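Local coordinates for serine repeat antigen 5 (Plasmodium falciparum, PDB 6X44), which is a papain-like pseudo-protease of the malaria parasite, captured here as a pseudo-zymogen, and probably has little or no conventional cysteine-protease activity, at residues I343-A348 and F423-V428; R119-P124 and D368-A373; Y354-K359 and G407-D412; N375-G380 and I394-W399. All blocks are in the same frame, centred on the assembly; numbering follows the deposited sequence.

Contact 1: I343-A348 and F423-V428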
loop_
_atom_site.group_PDB
_atom_site.type_symbol
_atom_site.label_atom_id
_atom_site.label_comp_id
_atom_site.label_asym_id
_atom_site.label_seq_id
_atom_site.Cartn_x
_atom_site.Cartn_y
_atom_site.Cartn_z
ATOM N N ILE A 343 -5.209 -10.498 1.199
ATOM C CA ILE A 343 -5.245 -9.329 2.073
ATOM C C ILE A 343 -4.453 -9.693 3.303
ATOM O O ILE A 343 -4.575 -10.804 3.803
ATOM C CB ILE A 343 -6.687 -8.924 2.452
ATOM C CG1 ILE A 343 -7.481 -8.508 1.210
ATOM C CG2 ILE A 343 -6.659 -7.791 3.516
ATOM C CD1 ILE A 343 -8.997 -8.672 1.363
ATOM N N ALA A 344 -3.637 -8.774 3.799
ATOM C CA ALA A 344 -2.896 -9.010 5.021
ATOM C C ALA A 344 -3.137 -7.904 6.028
ATOM O O ALA A 344 -3.197 -6.725 5.675
ATOM C CB ALA A 344 -1.404 -9.114 4.738
ATOM N N TYR A 345 -3.252 -8.301 7.285
ATOM C CA TYR A 345 -3.368 -7.388 8.410
ATOM C C TYR A 345 -2.010 -7.242 9.060
ATOM O O TYR A 345 -1.399 -8.259 9.451
ATOM C CB TYR A 345 -4.311 -7.908 9.481
ATOM C CG TYR A 345 -5.748 -8.084 9.110
ATOM C CD1 TYR A 345 -6.222 -7.672 7.882
ATOM C CD2 TYR A 345 -6.653 -8.656 10.024
ATOM C CE1 TYR A 345 -7.547 -7.808 7.562
ATOM C CE2 TYR A 345 -7.961 -8.823 9.700
ATOM C CZ TYR A 345 -8.419 -8.380 8.476
ATOM O OH TYR A 345 -9.751 -8.512 8.119
ATOM N N ILE A 346 -1.579 -5.988 9.252
ATOM C CA ILE A 346 -0.319 -5.700 9.914
ATOM C C ILE A 346 -0.475 -4.525 10.874
ATOM O O ILE A 346 -1.497 -3.821 10.906
ATOM C CB ILE A 346 0.813 -5.426 8.898
ATOM C CG1 ILE A 346 0.508 -4.165 8.082
ATOM C CG2 ILE A 346 0.979 -6.656 7.993
ATOM C CD1 ILE A 346 1.676 -3.548 7.415
ATOM N N LYS A 347 0.569 -4.328 11.661
ATOM C CA LYS A 347 0.688 -3.213 12.581
ATOM C C LYS A 347 1.706 -2.252 11.976
ATOM O O LYS A 347 2.909 -2.534 11.967
ATOM C CB LYS A 347 1.097 -3.717 13.972
ATOM C CG LYS A 347 1.276 -2.624 15.047
ATOM C CD LYS A 347 -0.027 -1.882 15.283
ATOM C CE LYS A 347 0.094 -0.906 16.450
ATOM N NZ LYS A 347 0.088 -1.662 17.730
ATOM N N ALA A 348 1.218 -1.128 11.457
ATOM C CA ALA A 348 2.074 -0.103 10.866
ATOM C C ALA A 348 2.647 0.859 11.908
ATOM O O ALA A 348 3.818 1.241 11.832
ATOM C CB ALA A 348 1.270 0.676 9.833
ATOM N N PHE A 423 4.889 -10.757 12.076
ATOM C CA PHE A 423 4.550 -9.467 11.488
ATOM C C PHE A 423 3.234 -9.528 10.716
ATOM O O PHE A 423 2.448 -8.579 10.741
ATOM C CB PHE A 423 5.691 -9.032 10.562
ATOM C CG PHE A 423 5.400 -7.771 9.767
ATOM C CD1 PHE A 423 5.431 -6.544 10.381
ATOM C CD2 PHE A 423 5.115 -7.833 8.405
ATOM C CE1 PHE A 423 5.191 -5.371 9.662
ATOM C CE2 PHE A 423 4.857 -6.674 7.674
ATOM C CZ PHE A 423 4.889 -5.434 8.310
ATOM N N ILE A 424 2.988 -10.627 10.005
ATOM C CA ILE A 424 1.697 -10.844 9.368
ATOM C C ILE A 424 0.722 -11.330 10.440
ATOM O O ILE A 424 0.780 -12.480 10.860
ATOM C CB ILE A 424 1.788 -11.844 8.215
ATOM C CG1 ILE A 424 2.839 -11.405 7.199
ATOM C CG2 ILE A 424 0.432 -11.962 7.560
ATOM C CD1 ILE A 424 2.542 -10.073 6.560
ATOM N N HIS A 425 -0.196 -10.452 10.864
ATOM C CA HIS A 425 -1.137 -10.807 11.916
ATOM C C HIS A 425 -2.179 -11.792 11.396
ATOM O O HIS A 425 -2.412 -12.834 12.022
ATOM C CB HIS A 425 -1.793 -9.541 12.475
ATOM C CG HIS A 425 -2.854 -9.798 13.492
ATOM N ND1 HIS A 425 -4.101 -10.285 13.161
ATOM C CD2 HIS A 425 -2.862 -9.629 14.837
ATOM C CE1 HIS A 425 -4.834 -10.396 14.257
ATOM N NE2 HIS A 425 -4.102 -10.018 15.288
ATOM N N SER A 426 -2.759 -11.507 10.224
ATOM C CA SER A 426 -3.748 -12.369 9.588
ATOM C C SER A 426 -3.687 -12.196 8.091
ATOM O O SER A 426 -3.168 -11.200 7.594
ATOM C CB SER A 426 -5.189 -12.063 9.994
ATOM O OG SER A 426 -5.278 -12.026 11.380
ATOM N N VAL A 427 -4.264 -13.166 7.376
ATOM C CA VAL A 427 -4.583 -12.977 5.967
ATOM C C VAL A 427 -6.054 -13.293 5.747
ATOM O O VAL A 427 -6.683 -14.026 6.513
ATOM C CB VAL A 427 -3.700 -13.823 5.037
ATOM C CG1 VAL A 427 -2.254 -13.378 5.195
ATOM C CG2 VAL A 427 -3.873 -15.341 5.328
ATOM N N VAL A 428 -6.595 -12.702 4.686
ATOM C CA VAL A 428 -7.999 -12.809 4.341
ATOM C C VAL A 428 -8.074 -13.008 2.837
ATOM O O VAL A 428 -7.425 -12.273 2.079
ATOM C CB VAL A 428 -8.801 -11.558 4.771
ATOM C CG1 VAL A 428 -10.260 -11.661 4.356
ATOM C CG2 VAL A 428 -8.710 -11.379 6.253
HETATM O O HOH W 1 2.346 -6.588 12.565
#

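Contact 2: R119-P124 and D368-A373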
loop_
_atom_site.group_PDB
_atom_site.type_symbol
_atom_site.label_atom_id
_atom_site.label_comp_id
_atom_site.label_asym_id
_atom_site.label_seq_id
_atom_site.Cartn_x
_atom_site.Cartn_y
_atom_site.Cartn_z
ATOM N N ARG A 119 -3.874 4.776 7.896
ATOM C CA ARG A 119 -4.009 3.364 8.163
ATOM C C ARG A 119 -5.416 2.942 7.754
ATOM O O ARG A 119 -5.832 3.233 6.623
ATOM C CB ARG A 119 -3.679 3.123 9.628
ATOM C CG ARG A 119 -2.166 3.473 9.946
ATOM C CD ARG A 119 -1.812 3.378 11.402
ATOM N NE ARG A 119 -2.043 4.625 12.094
ATOM C CZ ARG A 119 -2.271 4.728 13.400
ATOM N NH1 ARG A 119 -2.490 5.923 13.947
ATOM N NH2 ARG A 119 -2.286 3.644 14.159
ATOM N N GLY A 120 -6.164 2.270 8.633
ATOM C CA GLY A 120 -7.538 1.988 8.311
ATOM C C GLY A 120 -8.112 0.609 8.585
ATOM O O GLY A 120 -9.240 0.339 8.179
ATOM N N LEU A 121 -7.395 -0.267 9.282
ATOM C CA LEU A 121 -7.962 -1.544 9.679
ATOM C C LEU A 121 -8.476 -1.417 11.105
ATOM O O LEU A 121 -7.743 -0.973 11.992
ATOM C CB LEU A 121 -6.934 -2.669 9.576
ATOM C CG LEU A 121 -7.446 -4.018 10.030
ATOM C CD1 LEU A 121 -8.529 -4.465 9.058
ATOM C CD2 LEU A 121 -6.281 -4.997 10.047
ATOM N N VAL A 122 -9.744 -1.774 11.303
ATOM C CA VAL A 122 -10.363 -1.898 12.618
ATOM C C VAL A 122 -10.891 -3.322 12.725
ATOM O O VAL A 122 -11.857 -3.677 12.044
ATOM C CB VAL A 122 -11.494 -0.881 12.833
ATOM C CG1 VAL A 122 -12.140 -1.092 14.178
ATOM C CG2 VAL A 122 -10.964 0.561 12.731
ATOM N N LEU A 123 -10.260 -4.133 13.569
ATOM C CA LEU A 123 -10.626 -5.552 13.697
ATOM C C LEU A 123 -12.020 -5.719 14.294
ATOM O O LEU A 123 -12.304 -5.144 15.346
ATOM C CB LEU A 123 -9.612 -6.252 14.585
ATOM C CG LEU A 123 -8.223 -6.453 13.991
ATOM C CD1 LEU A 123 -7.221 -6.895 15.071
ATOM C CD2 LEU A 123 -8.284 -7.473 12.852
ATOM N N PRO A 124 -12.896 -6.533 13.692
ATOM C CA PRO A 124 -14.221 -6.758 14.294
ATOM C C PRO A 124 -14.259 -7.916 15.281
ATOM O O PRO A 124 -13.237 -8.573 15.509
ATOM C CB PRO A 124 -15.102 -7.051 13.080
ATOM C CG PRO A 124 -14.167 -7.731 12.113
ATOM C CD PRO A 124 -12.743 -7.282 12.428
ATOM N N ASP A 368 0.858 -8.867 17.927
ATOM C CA ASP A 368 -0.464 -9.452 18.128
ATOM C C ASP A 368 -1.619 -8.454 17.958
ATOM O O ASP A 368 -2.744 -8.756 18.331
ATOM C CB ASP A 368 -0.580 -10.126 19.495
ATOM C CG ASP A 368 -1.689 -11.224 19.513
ATOM O OD1 ASP A 368 -1.815 -11.997 18.513
ATOM O OD2 ASP A 368 -2.420 -11.318 20.502
ATOM N N THR A 369 -1.374 -7.285 17.388
ATOM C CA THR A 369 -2.433 -6.369 16.965
ATOM C C THR A 369 -2.232 -6.006 15.495
ATOM O O THR A 369 -1.204 -6.302 14.879
ATOM C CB THR A 369 -2.444 -5.102 17.826
ATOM O OG1 THR A 369 -1.254 -4.339 17.579
ATOM C CG2 THR A 369 -2.505 -5.461 19.307
ATOM N N ALA A 370 -3.234 -5.376 14.911
ATOM C CA ALA A 370 -3.110 -4.857 13.565
ATOM C C ALA A 370 -3.949 -3.599 13.439
ATOM O O ALA A 370 -4.999 -3.481 14.060
ATOM C CB ALA A 370 -3.549 -5.893 12.536
ATOM N N ASP A 371 -3.480 -2.668 12.602
ATOM C CA ASP A 371 -4.195 -1.424 12.349
ATOM C C ASP A 371 -4.149 -0.985 10.882
ATOM O O ASP A 371 -4.643 0.114 10.548
ATOM C CB ASP A 371 -3.626 -0.332 13.227
ATOM C CG ASP A 371 -2.174 -0.067 12.936
ATOM O OD1 ASP A 371 -1.653 -0.672 11.983
ATOM O OD2 ASP A 371 -1.553 0.780 13.616
ATOM N N HIS A 372 -3.658 -1.831 9.988
ATOM C CA HIS A 372 -3.488 -1.478 8.595
ATOM C C HIS A 372 -3.624 -2.736 7.726
ATOM O O HIS A 372 -3.151 -3.823 8.097
ATOM C CB HIS A 372 -2.131 -0.798 8.451
ATOM C CG HIS A 372 -1.884 -0.187 7.123
ATOM N ND1 HIS A 372 -2.803 0.617 6.493
ATOM C CD2 HIS A 372 -0.798 -0.234 6.311
ATOM C CE1 HIS A 372 -2.305 1.024 5.336
ATOM N NE2 HIS A 372 -1.089 0.527 5.202
ATOM N N ALA A 373 -4.319 -2.602 6.592
ATOM C CA ALA A 373 -4.491 -3.692 5.652
ATOM C C ALA A 373 -3.649 -3.415 4.420
ATOM O O ALA A 373 -3.664 -2.295 3.878
ATOM C CB ALA A 373 -5.971 -3.897 5.263
HETATM O O HOH W 2 -7.548 -2.720 15.012
#

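Contact 3: Y354-K359 and G407-D412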
loop_
_atom_site.group_PDB
_atom_site.type_symbol
_atom_site.label_atom_id
_atom_site.label_comp_id
_atom_site.label_asym_id
_atom_site.label_seq_id
_atom_site.Cartn_x
_atom_site.Cartn_y
_atom_site.Cartn_z
ATOM N N TYR A 354 8.242 7.133 6.245
ATOM C CA TYR A 354 8.593 7.666 4.933
ATOM C C TYR A 354 9.937 7.124 4.436
ATOM O O TYR A 354 10.147 6.996 3.219
ATOM C CB TYR A 354 8.594 9.205 4.999
ATOM C CG TYR A 354 9.860 9.802 5.562
ATOM C CD1 TYR A 354 10.252 9.553 6.878
ATOM C CD2 TYR A 354 10.678 10.583 4.774
ATOM C CE1 TYR A 354 11.454 10.080 7.390
ATOM C CE2 TYR A 354 11.849 11.123 5.268
ATOM C CZ TYR A 354 12.238 10.859 6.568
ATOM O OH TYR A 354 13.395 11.423 7.044
ATOM N N GLU A 355 10.841 6.796 5.351
ATOM C CA GLU A 355 12.194 6.347 5.038
ATOM C C GLU A 355 12.318 4.822 4.970
ATOM O O GLU A 355 13.426 4.314 4.791
ATOM C CB GLU A 355 13.185 6.913 6.090
ATOM C CG GLU A 355 13.308 6.074 7.400
ATOM C CD GLU A 355 12.193 6.343 8.415
ATOM O OE1 GLU A 355 10.992 6.408 8.034
ATOM O OE2 GLU A 355 12.522 6.481 9.622
ATOM N N PHE A 356 11.216 4.091 5.137
ATOM C CA PHE A 356 11.233 2.633 5.210
ATOM C C PHE A 356 11.788 2.051 3.921
ATOM O O PHE A 356 11.387 2.433 2.813
ATOM C CB PHE A 356 9.814 2.138 5.461
ATOM C CG PHE A 356 9.682 0.670 5.794
ATOM C CD1 PHE A 356 9.883 0.199 7.101
ATOM C CD2 PHE A 356 9.247 -0.224 4.829
ATOM C CE1 PHE A 356 9.703 -1.161 7.401
ATOM C CE2 PHE A 356 9.071 -1.563 5.113
ATOM C CZ PHE A 356 9.290 -2.043 6.401
ATOM N N SER A 357 12.713 1.120 4.067
ATOM C CA SER A 357 13.369 0.550 2.901
ATOM C C SER A 357 12.459 -0.484 2.273
ATOM O O SER A 357 11.961 -1.385 2.960
ATOM C CB SER A 357 14.701 -0.099 3.266
ATOM O OG SER A 357 15.174 -0.777 2.115
ATOM N N GLY A 358 12.257 -0.366 0.967
ATOM C CA GLY A 358 11.463 -1.353 0.267
ATOM C C GLY A 358 12.286 -2.448 -0.407
ATOM O O GLY A 358 11.733 -3.451 -0.850
ATOM N N LYS A 359 13.599 -2.274 -0.502
ATOM C CA LYS A 359 14.464 -3.218 -1.198
ATOM C C LYS A 359 15.094 -4.247 -0.273
ATOM O O LYS A 359 15.348 -5.375 -0.692
ATOM C CB LYS A 359 15.602 -2.477 -1.912
ATOM C CG LYS A 359 15.199 -1.398 -2.881
ATOM C CD LYS A 359 15.345 -1.836 -4.333
ATOM C CE LYS A 359 15.059 -0.686 -5.315
ATOM N NZ LYS A 359 15.989 0.467 -5.138
ATOM N N GLY A 407 6.288 1.494 -3.968
ATOM C CA GLY A 407 5.015 1.248 -3.316
ATOM C C GLY A 407 4.923 -0.083 -2.597
ATOM O O GLY A 407 3.920 -0.307 -1.897
ATOM N N TYR A 408 5.947 -0.943 -2.730
ATOM C CA TYR A 408 5.986 -2.332 -2.265
ATOM C C TYR A 408 7.124 -2.504 -1.270
ATOM O O TYR A 408 8.002 -1.668 -1.163
ATOM C CB TYR A 408 6.209 -3.323 -3.420
ATOM C CG TYR A 408 5.140 -3.328 -4.467
ATOM C CD1 TYR A 408 5.111 -2.376 -5.458
ATOM C CD2 TYR A 408 4.167 -4.298 -4.475
ATOM C CE1 TYR A 408 4.113 -2.379 -6.447
ATOM C CE2 TYR A 408 3.166 -4.314 -5.456
ATOM C CZ TYR A 408 3.141 -3.359 -6.413
ATOM O OH TYR A 408 2.126 -3.353 -7.376
ATOM N N PHE A 409 7.125 -3.618 -0.548
ATOM C CA PHE A 409 8.259 -3.928 0.301
ATOM C C PHE A 409 8.369 -5.436 0.430
ATOM O O PHE A 409 7.519 -6.178 -0.063
ATOM C CB PHE A 409 8.173 -3.186 1.656
ATOM C CG PHE A 409 7.060 -3.628 2.576
ATOM C CD1 PHE A 409 5.750 -3.175 2.392
ATOM C CD2 PHE A 409 7.331 -4.441 3.682
ATOM C CE1 PHE A 409 4.743 -3.530 3.288
ATOM C CE2 PHE A 409 6.288 -4.833 4.571
ATOM C CZ PHE A 409 5.007 -4.359 4.359
ATOM N N LYS A 410 9.464 -5.877 1.063
ATOM C CA LYS A 410 9.763 -7.281 1.328
ATOM C C LYS A 410 9.947 -7.508 2.822
ATOM O O LYS A 410 10.630 -6.725 3.499
ATOM C CB LYS A 410 11.065 -7.718 0.628
ATOM C CG LYS A 410 11.039 -7.700 -0.892
ATOM C CD LYS A 410 12.464 -7.964 -1.494
ATOM C CE LYS A 410 12.454 -7.828 -3.012
ATOM N NZ LYS A 410 13.822 -7.656 -3.614
ATOM N N VAL A 411 9.416 -8.607 3.323
ATOM C CA VAL A 411 9.508 -8.911 4.741
ATOM C C VAL A 411 9.674 -10.414 4.901
ATOM O O VAL A 411 9.027 -11.199 4.203
ATOM C CB VAL A 411 8.261 -8.401 5.525
ATOM C CG1 VAL A 411 6.962 -8.861 4.881
ATOM C CG2 VAL A 411 8.301 -8.911 6.968
ATOM N N ASP A 412 10.547 -10.813 5.814
ATOM C CA ASP A 412 10.821 -12.230 6.011
ATOM C C ASP A 412 9.538 -12.905 6.464
ATOM O O ASP A 412 8.839 -12.379 7.333
ATOM C CB ASP A 412 11.942 -12.410 7.050
ATOM C CG ASP A 412 12.482 -13.847 7.122
ATOM O OD1 ASP A 412 11.877 -14.664 7.834
ATOM O OD2 ASP A 412 13.522 -14.154 6.490
HETATM O O HOH W 3 11.594 -3.973 2.095
#

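Contact 4: N375-G380 and I394-W399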
loop_
_atom_site.group_PDB
_atom_site.type_symbol
_atom_site.label_atom_id
_atom_site.label_comp_id
_atom_site.label_asym_id
_atom_site.label_seq_id
_atom_site.Cartn_x
_atom_site.Cartn_y
_atom_site.Cartn_z
ATOM N N ASN A 375 -1.572 -5.961 0.990
ATOM C CA ASN A 375 -1.745 -7.171 0.188
ATOM C C ASN A 375 -0.402 -7.891 0.021
ATOM O O ASN A 375 0.611 -7.282 -0.344
ATOM C CB ASN A 375 -2.322 -6.851 -1.197
ATOM C CG ASN A 375 -3.674 -6.148 -1.136
ATOM O OD1 ASN A 375 -3.733 -4.932 -1.186
ATOM N ND2 ASN A 375 -4.759 -6.925 -1.028
ATOM N N ILE A 376 -0.389 -9.173 0.277
ATOM C CA ILE A 376 0.754 -9.987 -0.119
ATOM C C ILE A 376 0.544 -10.358 -1.572
ATOM O O ILE A 376 -0.528 -10.847 -1.930
ATOM C CB ILE A 376 0.881 -11.229 0.759
ATOM C CG1 ILE A 376 1.115 -10.774 2.190
ATOM C CG2 ILE A 376 2.055 -12.147 0.217
ATOM C CD1 ILE A 376 1.206 -11.907 3.155
ATOM N N VAL A 377 1.530 -10.059 -2.417
ATOM C CA VAL A 377 1.390 -10.186 -3.862
ATOM C C VAL A 377 2.399 -11.142 -4.490
ATOM O O VAL A 377 2.309 -11.409 -5.689
ATOM C CB VAL A 377 1.502 -8.818 -4.543
ATOM C CG1 VAL A 377 0.390 -7.880 -4.050
ATOM C CG2 VAL A 377 2.877 -8.203 -4.271
ATOM N N GLY A 378 3.362 -11.644 -3.725
ATOM C CA GLY A 378 4.382 -12.531 -4.243
ATOM C C GLY A 378 5.296 -12.963 -3.112
ATOM O O GLY A 378 5.031 -12.710 -1.922
ATOM N N TYR A 379 6.356 -13.674 -3.496
ATOM C CA TYR A 379 7.280 -14.243 -2.518
ATOM C C TYR A 379 8.538 -14.746 -3.241
ATOM O O TYR A 379 8.578 -14.852 -4.472
ATOM C CB TYR A 379 6.615 -15.356 -1.728
ATOM C CG TYR A 379 5.814 -16.282 -2.609
ATOM C CD1 TYR A 379 6.413 -17.367 -3.232
ATOM C CD2 TYR A 379 4.467 -16.061 -2.835
ATOM C CE1 TYR A 379 5.685 -18.213 -4.043
ATOM C CE2 TYR A 379 3.729 -16.894 -3.633
ATOM C CZ TYR A 379 4.338 -17.974 -4.234
ATOM O OH TYR A 379 3.590 -18.783 -5.025
ATOM N N GLY A 380 9.571 -15.035 -2.452
ATOM C CA GLY A 380 10.840 -15.489 -3.002
ATOM C C GLY A 380 11.767 -15.957 -1.900
ATOM O O GLY A 380 11.456 -15.849 -0.705
ATOM N N ILE A 394 6.424 -10.487 -0.755
ATOM C CA ILE A 394 6.383 -9.196 -1.432
ATOM C C ILE A 394 5.025 -8.596 -1.108
ATOM O O ILE A 394 3.993 -9.252 -1.331
ATOM C CB ILE A 394 6.558 -9.332 -2.963
ATOM C CG1 ILE A 394 7.881 -9.975 -3.354
ATOM C CG2 ILE A 394 6.498 -8.000 -3.632
ATOM C CD1 ILE A 394 8.023 -10.262 -4.882
ATOM N N VAL A 395 5.021 -7.356 -0.600
ATOM C CA VAL A 395 3.850 -6.728 -0.006
ATOM C C VAL A 395 3.587 -5.386 -0.673
ATOM O O VAL A 395 4.498 -4.573 -0.878
ATOM C CB VAL A 395 4.021 -6.550 1.499
ATOM C CG1 VAL A 395 2.724 -6.000 2.087
ATOM C CG2 VAL A 395 4.426 -7.911 2.146
ATOM N N ARG A 396 2.333 -5.186 -1.051
ATOM C CA ARG A 396 1.872 -3.944 -1.645
ATOM C C ARG A 396 1.200 -3.097 -0.581
ATOM O O ARG A 396 0.369 -3.600 0.167
ATOM C CB ARG A 396 0.895 -4.220 -2.773
ATOM C CG ARG A 396 0.284 -3.026 -3.467
ATOM C CD ARG A 396 -0.762 -3.556 -4.440
ATOM N NE ARG A 396 -1.686 -2.560 -4.939
ATOM C CZ ARG A 396 -1.601 -1.965 -6.135
ATOM N NH1 ARG A 396 -0.598 -2.231 -6.962
ATOM N NH2 ARG A 396 -2.549 -1.113 -6.513
ATOM N N ASN A 397 1.551 -1.809 -0.550
ATOM C CA ASN A 397 0.973 -0.804 0.323
ATOM C C ASN A 397 0.197 0.227 -0.503
ATOM O O ASN A 397 0.381 0.374 -1.721
ATOM C CB ASN A 397 2.076 -0.117 1.135
ATOM C CG ASN A 397 1.569 0.496 2.447
ATOM O OD1 ASN A 397 0.384 0.478 2.754
ATOM N ND2 ASN A 397 2.479 1.044 3.213
ATOM N N SER A 398 -0.691 0.948 0.173
ATOM C CA SER A 398 -1.491 1.975 -0.475
ATOM C C SER A 398 -1.027 3.364 -0.038
ATOM O O SER A 398 -1.842 4.243 0.248
ATOM C CB SER A 398 -2.973 1.747 -0.173
ATOM O OG SER A 398 -3.194 1.603 1.234
ATOM N N TRP A 399 0.307 3.567 0.054
ATOM C CA TRP A 399 0.900 4.845 0.445
ATOM C C TRP A 399 1.586 5.529 -0.735
ATOM O O TRP A 399 2.518 6.343 -0.576
ATOM C CB TRP A 399 1.857 4.653 1.611
ATOM C CG TRP A 399 1.217 4.293 2.906
ATOM C CD1 TRP A 399 -0.118 4.217 3.165
ATOM C CD2 TRP A 399 1.884 3.915 4.118
ATOM N NE1 TRP A 399 -0.329 3.822 4.463
ATOM C CE2 TRP A 399 0.880 3.623 5.071
ATOM C CE3 TRP A 399 3.241 3.814 4.504
ATOM C CZ2 TRP A 399 1.170 3.261 6.382
ATOM C CZ3 TRP A 399 3.535 3.419 5.833
ATOM C CH2 TRP A 399 2.504 3.172 6.753
#

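Contact 1: I343-A348 and F423-V428
Ile-346 lays its CG2 methyl over one face of the Phe-423 ring, 4.3 Å from the ring centroid, in a CH-pi contact. Its CG1 branch takes the crowded position between backbone N and carbonyl carbon (chi1 64°), which brings CD1 to 3.8 Å from Phe-423 CZ. The CG2 methyl also meets Ile-424 CD1 at 4.0 Å, while Ala-344 and Val-427 pair more loosely on a shared face of the sheet. The face that bears Tyr-345 and Val-428 is packed differently. With CG beside its own backbone N (chi1 -64°), the tyrosine ring stands out from the sheet and crosses Val-428 at a slant, CZ 3.7 Å from Val-428 CG2, with its CD2 side near Ser-426 CB. Outward from these side chains, Ile-343 and Val-428 exchange two backbone hydrogen bonds, and Tyr-345 N reaches Ser-426 O at 2.9 Å. His-425 N then meets Tyr-345 O at 2.9 Å. Past this point the chains part, and a water bridges them, accepting from Lys-347 N and donating to Phe-423 O at 2.7 Å. At the polar edge, within segment 423-428, His-425 ND1 and Ser-426 OG share a hydrogen bond of 2.8 Å. Strand 342-346 thus runs antiparallel to 426-433 and, on its other edge, to 372-383, the strand pairing of the beta domain in the papain fold.

Contact 2: R119-P124 and D368-A373
Asp-371 O is gripped by two successive amides of the facing loop: Gly-120 N at 3.3 Å lies in the carbonyl plane, whereas Leu-121 N at 3.1 Å comes from above it, 66° out of plane. The same aspartate binds Arg-119 through its side chain, NH2 meeting OD2 at 3.0 Å in a salt bridge. A bend at chi3 (-89°) turns the guanidinium toward the carboxylate; the contact lies in the guanidinium plane but above that of the carboxylate, the two planes being 73° apart. Glu-349 is a second acidic partner of NH2, and the carbonyls of Ile-115 and Val-116 take up NE and NH1. Leu-121 packs CD2 on Ala-370 CB at 3.8 Å and rests CB 3.4 Å from His-372 N. Beyond it a water donates to Ala-370 O at 2.8 Å. Asp-371 and His-372 form a classic beta bulge opposite Ile-346. Arg-119 CA sits 3.4 Å from His-372 ND1, and the backbone of Arg-119 also bonds to Ser-206 and Gln-200. His-372, itself bonded to Asn-397, probably occupies the place of the papain-family catalytic histidine, so this charged and amide grip probably holds a prosegment across the active-site cleft, consistent with a pseudo-zymogen.

Contact 3: Y354-K359 and G407-D412
Phe-356 drives the edge of its ring toward the face of Phe-409 in a T-shaped pair, joining the loop ahead of strand 361-362 to strand 408-412 in the beta domain of the papain fold. The centroids stand 5.5 Å apart with the planes at 85°, and the CE2 corner does the touching, 3.7 Å from Phe-409 CD2. Phe-409 presents this face because its CG stands between backbone N and carbonyl carbon (chi1 68°), while Phe-356 points its CB at the strand, and with CG anti to its own N (chi1 -170°) the ring continues on to Phe-409. The Phe-356 ring also meets that of Trp-403, nearly parallel to it. Next in the chain, Ser-357 contributes mainly its backbone: a water that accepts from Lys-410 N at 3.0 Å lies 2.8 Å from Ser-357 O and probably donates to it, probably a water bridge; no direct hydrogen bond joins the two segments. Gln-362 NE2 is a further donor to the same carbonyl. Ser-357 OG receives a weak hydrogen bond from Lys-359 N at 3.4 Å. At Gly-358 the two backbones come closest, its CA lying 4.1 Å from Phe-409 CA; with no side chain in between, main chain rests directly on main chain, and Gly-358 O approaches Phe-409 CA to 3.7 Å. Lys-359 turns its CB away and adds little more than its carbonyl. The extended chain of Lys-410 passes beside that group, with Lys-410 CD 4.0 Å from Lys-359 O.

Contact 4: N375-G380 and I394-W399
Ile-394 O accepts from two consecutive amides, strongly from Val-377 N at 2.8 Å in an almost straight bond (176° at the hydrogen) and only weakly from Gly-378 N at 3.4 Å. This double use marks a classic beta bulge, Val-377 and Gly-378 together facing Ile-394. Ile-394 N in turn donates to Gly-378 O at 2.9 Å, from well above the carbonyl plane (62° out of it). Beyond the bulge, Asn-375 and Arg-396 bond in both directions, Arg-396 N to Asn-375 O at 2.8 Å and Asn-375 N to Arg-396 O at 3.2 Å. Val-377 fills the step with its two methyls: CG2, set between backbone N and carbonyl carbon, lies 3.7 Å from Ile-394 CG2, and CG1 lies 3.9 Å from Arg-396 CB. Buried side-chain polar groups find partners too. Asn-375 ND2 donates to Ala-210 O. Arg-396 stretches its chain so that NH1 meets Leu-195 O and Tyr-408 OH, while NH2 meets Gln-196 O. Asn-397 OD1 accepts from Ser-398 N at 2.8 Å and has a further partner in His-372; Asn-397 ND2 lies above one face of the Trp-399 ring, toward its rim. The hairpin is covered by helix 206-221, whose Tyr-213 touches Asn-375, Val-377 and Arg-396, and by helix 325-339, which receives Ile-376 and Tyr-379; at the outer edge of 389-396, strand 408-412 pairs on, with Val-395 against Phe-409 and Val-411.

Strand 372-383 ties much of the set together: contact 2 holds its start, contact 4 its middle, and contact 1 borders it through strand 342-346. The centres of contacts 1 and 2 are about 8 Å apart, joined where Ile-346 O meets Asp-371 N at 2.9 Å. Contacts 3 and 4, centres about 9 Å apart, share strand pairing through Phe-409 O and Val-395 N, whereas contacts 2 and 3 do not touch, their nearest atoms being about 7 Å apart. Between contacts 2 and 4 lies the probable active-site region: His-372 NE2 is 2.9 Å from Asn-397 OD1, a pair that probably matches the papain-family histidine and asparagine.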